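Local coordinates for protein lactoylglutathione lyase (Pseudomonas aeruginosa, PDB 4MTS) that belongs to the glyoxalase/bleomycin resistance/dioxygenase superfamily and binds nickel and zinc ions in the crystal, at residues 86-99 with 107-119. Sequence-based numbering, arbitrary orientation.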
# COMPACT_ATOMS: atom_id res chain seq x y z
N CYS A 86 5.14 12.81 -15.22
CA CYS A 86 6.49 13.16 -14.75
C CYS A 86 6.76 14.64 -14.89
O CYS A 86 7.33 15.25 -13.99
CB CYS A 86 7.54 12.35 -15.49
SG CYS A 86 7.61 10.61 -14.99
N ALA A 87 6.47 15.19 -16.08
CA ALA A 87 6.70 16.59 -16.42
C ALA A 87 5.89 17.51 -15.48
O ALA A 87 6.41 18.55 -15.07
CB ALA A 87 6.32 16.83 -17.88
N ARG A 88 4.66 17.08 -15.10
CA ARG A 88 3.78 17.81 -14.16
C ARG A 88 4.46 17.82 -12.77
O ARG A 88 4.61 18.89 -12.18
CB ARG A 88 2.38 17.18 -14.12
CG ARG A 88 1.37 17.93 -13.25
CD ARG A 88 0.04 17.21 -13.18
NE ARG A 88 -0.86 17.78 -12.17
CZ ARG A 88 -2.01 18.39 -12.43
NH1 ARG A 88 -2.45 18.49 -13.68
NH2 ARG A 88 -2.75 18.88 -11.44
N ALA A 89 4.90 16.64 -12.28
CA ALA A 89 5.61 16.54 -10.99
C ALA A 89 6.84 17.43 -10.98
O ALA A 89 7.04 18.19 -10.04
CB ALA A 89 6.03 15.09 -10.73
N ARG A 90 7.68 17.34 -12.04
CA ARG A 90 8.90 18.13 -12.13
C ARG A 90 8.63 19.65 -12.06
O ARG A 90 9.29 20.35 -11.28
CB ARG A 90 9.67 17.78 -13.43
CG ARG A 90 11.00 17.11 -13.16
CD ARG A 90 11.79 16.90 -14.45
NE ARG A 90 12.38 15.57 -14.50
CZ ARG A 90 11.87 14.56 -15.19
NH1 ARG A 90 10.78 14.74 -15.93
NH2 ARG A 90 12.44 13.37 -15.16
N ALA A 91 7.61 20.11 -12.81
CA ALA A 91 7.20 21.51 -12.92
C ALA A 91 6.70 22.01 -11.57
O ALA A 91 6.94 23.16 -11.20
CB ALA A 91 6.14 21.66 -14.00
N LEU A 92 6.09 21.12 -10.79
CA LEU A 92 5.62 21.42 -9.44
C LEU A 92 6.74 21.32 -8.40
O LEU A 92 6.52 21.62 -7.23
CB LEU A 92 4.44 20.51 -9.07
CG LEU A 92 3.11 20.85 -9.69
CD1 LEU A 92 2.19 19.66 -9.70
CD2 LEU A 92 2.46 22.03 -8.97
N GLY A 93 7.93 20.93 -8.83
CA GLY A 93 9.07 20.82 -7.93
C GLY A 93 9.18 19.50 -7.19
O GLY A 93 9.92 19.40 -6.21
N TYR A 94 8.47 18.46 -7.65
CA TYR A 94 8.58 17.14 -7.00
C TYR A 94 9.62 16.25 -7.69
O TYR A 94 10.01 16.54 -8.82
CB TYR A 94 7.22 16.46 -6.89
CG TYR A 94 6.25 17.25 -6.04
CD1 TYR A 94 6.46 17.40 -4.67
CD2 TYR A 94 5.12 17.83 -6.59
CE1 TYR A 94 5.57 18.12 -3.88
CE2 TYR A 94 4.20 18.51 -5.81
CZ TYR A 94 4.43 18.67 -4.46
OH TYR A 94 3.54 19.40 -3.71
N ARG A 95 10.13 15.22 -6.98
CA ARG A 95 11.18 14.34 -7.46
C ARG A 95 10.70 13.26 -8.40
O ARG A 95 9.84 12.44 -8.05
CB ARG A 95 11.93 13.67 -6.29
CG ARG A 95 12.96 14.55 -5.64
CD ARG A 95 13.56 13.86 -4.44
NE ARG A 95 13.63 14.77 -3.30
CZ ARG A 95 14.67 15.53 -3.02
NH1 ARG A 95 15.76 15.49 -3.79
NH2 ARG A 95 14.65 16.34 -1.98
N VAL A 96 11.31 13.22 -9.59
CA VAL A 96 11.08 12.13 -10.52
C VAL A 96 12.41 11.36 -10.35
O VAL A 96 13.48 11.92 -10.62
CB VAL A 96 10.84 12.57 -11.99
CG1 VAL A 96 10.68 11.35 -12.89
CG2 VAL A 96 9.62 13.50 -12.13
N THR A 97 12.35 10.11 -9.85
CA THR A 97 13.54 9.28 -9.61
C THR A 97 13.90 8.41 -10.79
O THR A 97 15.05 7.99 -10.89
CB THR A 97 13.44 8.49 -8.31
OG1 THR A 97 12.27 7.69 -8.37
CG2 THR A 97 13.43 9.39 -7.08
N ARG A 98 12.92 8.15 -11.68
CA ARG A 98 13.08 7.39 -12.93
C ARG A 98 12.05 7.92 -13.90
O ARG A 98 10.84 7.74 -13.68
CB ARG A 98 12.94 5.86 -12.70
CG ARG A 98 13.13 5.05 -13.98
CD ARG A 98 12.65 3.62 -13.86
NE ARG A 98 13.08 2.80 -15.00
CZ ARG A 98 12.45 2.72 -16.16
NH1 ARG A 98 11.35 3.44 -16.38
NH2 ARG A 98 12.91 1.94 -17.13
N GLU A 99 12.53 8.58 -14.98
CA GLU A 99 11.73 9.17 -16.04
C GLU A 99 11.05 8.06 -16.81
O GLU A 99 11.62 6.98 -16.98
CB GLU A 99 12.63 10.01 -17.00
CG GLU A 99 11.93 10.58 -18.25
CD GLU A 99 10.73 11.47 -17.98
OE1 GLU A 99 10.73 12.15 -16.93
OE2 GLU A 99 9.78 11.47 -18.80
N ARG A 107 7.78 -4.41 -21.86
CA ARG A 107 7.16 -3.45 -22.78
C ARG A 107 6.26 -2.41 -22.08
O ARG A 107 5.65 -1.56 -22.75
CB ARG A 107 6.39 -4.19 -23.88
CG ARG A 107 7.31 -4.91 -24.87
CD ARG A 107 6.52 -5.53 -26.01
NE ARG A 107 5.97 -4.52 -26.91
CZ ARG A 107 4.89 -4.70 -27.66
NH1 ARG A 107 4.23 -5.85 -27.62
NH2 ARG A 107 4.45 -3.72 -28.45
N SER A 108 6.15 -2.46 -20.74
CA SER A 108 5.35 -1.49 -20.01
C SER A 108 6.12 -0.18 -19.83
O SER A 108 7.33 -0.20 -19.57
CB SER A 108 4.91 -2.05 -18.65
OG SER A 108 6.03 -2.51 -17.91
N VAL A 109 5.44 0.95 -20.04
CA VAL A 109 6.00 2.29 -19.88
C VAL A 109 5.78 2.62 -18.39
O VAL A 109 4.64 2.59 -17.92
CB VAL A 109 5.34 3.34 -20.82
CG1 VAL A 109 5.85 4.76 -20.53
CG2 VAL A 109 5.56 2.98 -22.30
N ILE A 110 6.88 2.78 -17.64
CA ILE A 110 6.88 3.02 -16.19
C ILE A 110 7.72 4.25 -15.86
O ILE A 110 8.68 4.58 -16.57
CB ILE A 110 7.40 1.73 -15.44
CG1 ILE A 110 6.44 0.52 -15.69
CG2 ILE A 110 7.58 1.96 -13.93
CD1 ILE A 110 6.89 -0.78 -15.19
N ALA A 111 7.40 4.88 -14.74
CA ALA A 111 8.16 6.00 -14.19
C ALA A 111 8.07 5.87 -12.67
O ALA A 111 7.19 5.16 -12.15
CB ALA A 111 7.53 7.32 -14.62
N PHE A 112 8.94 6.55 -11.97
CA PHE A 112 8.92 6.59 -10.52
C PHE A 112 9.02 7.99 -10.02
O PHE A 112 9.89 8.76 -10.47
CB PHE A 112 10.03 5.74 -9.91
CG PHE A 112 9.63 4.31 -9.70
CD1 PHE A 112 9.07 3.89 -8.49
CD2 PHE A 112 9.83 3.36 -10.69
CE1 PHE A 112 8.75 2.55 -8.28
CE2 PHE A 112 9.48 2.02 -10.49
CZ PHE A 112 8.94 1.63 -9.28
N LEU A 113 8.18 8.29 -9.04
CA LEU A 113 8.22 9.59 -8.36
C LEU A 113 8.54 9.31 -6.92
O LEU A 113 8.37 8.17 -6.45
CB LEU A 113 6.83 10.28 -8.41
CG LEU A 113 6.07 10.40 -9.74
CD1 LEU A 113 4.74 11.18 -9.52
CD2 LEU A 113 6.94 11.11 -10.80
N GLU A 114 8.94 10.36 -6.17
CA GLU A 114 9.02 10.24 -4.74
C GLU A 114 8.16 11.32 -4.18
O GLU A 114 8.22 12.46 -4.66
CB GLU A 114 10.42 10.33 -4.19
CG GLU A 114 11.13 9.00 -4.11
CD GLU A 114 12.50 9.14 -3.48
OE1 GLU A 114 13.28 8.17 -3.53
OE2 GLU A 114 12.80 10.24 -2.95
N ASP A 115 7.35 10.99 -3.17
CA ASP A 115 6.53 12.01 -2.52
C ASP A 115 7.44 12.81 -1.56
O ASP A 115 8.64 12.50 -1.40
CB ASP A 115 5.31 11.35 -1.77
CG ASP A 115 5.56 10.61 -0.46
OD1 ASP A 115 6.70 10.69 0.08
OD2 ASP A 115 4.61 10.07 0.10
N PRO A 116 6.92 13.87 -0.89
CA PRO A 116 7.79 14.68 -0.01
C PRO A 116 8.51 13.93 1.10
O PRO A 116 9.60 14.33 1.50
CB PRO A 116 6.83 15.75 0.53
CG PRO A 116 5.81 15.90 -0.54
CD PRO A 116 5.57 14.46 -0.99
N ASP A 117 7.90 12.84 1.61
CA ASP A 117 8.52 12.02 2.63
C ASP A 117 9.50 10.99 2.06
O ASP A 117 10.14 10.28 2.83
CB ASP A 117 7.46 11.31 3.47
CG ASP A 117 6.71 12.31 4.31
OD1 ASP A 117 7.13 12.55 5.46
OD2 ASP A 117 5.72 12.88 3.81
N GLY A 118 9.55 10.88 0.74
CA GLY A 118 10.47 9.92 0.11
C GLY A 118 9.86 8.59 -0.26
O GLY A 118 10.58 7.71 -0.74
N TYR A 119 8.52 8.40 -0.05
CA TYR A 119 7.85 7.16 -0.45
C TYR A 119 7.79 7.13 -1.96
O TYR A 119 7.54 8.16 -2.61
CB TYR A 119 6.44 7.10 0.11
CG TYR A 119 6.39 7.01 1.60
CD1 TYR A 119 6.82 5.86 2.27
CD2 TYR A 119 5.90 8.06 2.37
CE1 TYR A 119 6.75 5.75 3.65
CE2 TYR A 119 5.81 7.96 3.76
CZ TYR A 119 6.21 6.79 4.39
OH TYR A 119 6.14 6.65 5.75
O HOH W 1 9.06 14.96 -4.26
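Leu113 packs into the angle between helix 86-91 and the strand that follows it. Its CD2 touches both Val96 CG2, at 3.8 Å, and Ala89 CB. Beside it, Cys86 SG presses on Ala111 CB at 3.3 Å. This is the tight, apolar side of the contact, where helix and sheet close on each other.

The backbones pair as antiparallel strands. Glu114 N donates to Arg95 O (2.9 Å). Next comes a classic beta bulge: Thr97 and Arg98 together stand opposite Phe112. Phe112 O takes a bond from Thr97 N at 2.9 Å and a weak one from Arg98 N. Phe112 N donates to Arg98 O at 2.8 Å. A water bridges Arg95 N and Glu114 O where the pairing ends.

The solvent side, at Arg95, Thr97 and Glu114, is looser. Thr97 CG2 lies against Glu114 CD at 3.7 Å, the two side chains nearly at right angles. Arg95 and Glu114 cross obliquely, their charged groups not in contact. Arg98 runs extended past Phe112 and brings NH1 close to Ile110 O, at a poor angle for a bond. NH1 bonds weakly to Gly101 O, and NH2 is held by Leu102 O.

At the far end, Tyr94 CE1 touches Pro116 CG at 4.0 Å. Strand 72-79, helix 82-91 and strands 95-99, 109-114 and 120-125 follow the beta-alpha-beta-beta-beta order of this superfamily. Strand 109-114 lies between 95-99 and 120-125. Helix 82-91 packs on the Leu113 face; Phe112, on the other, touches the nickel ligand Glu122. Pro116 also packs on Phe19 of helix 13-23, which Tyr94 meets edge-to-face.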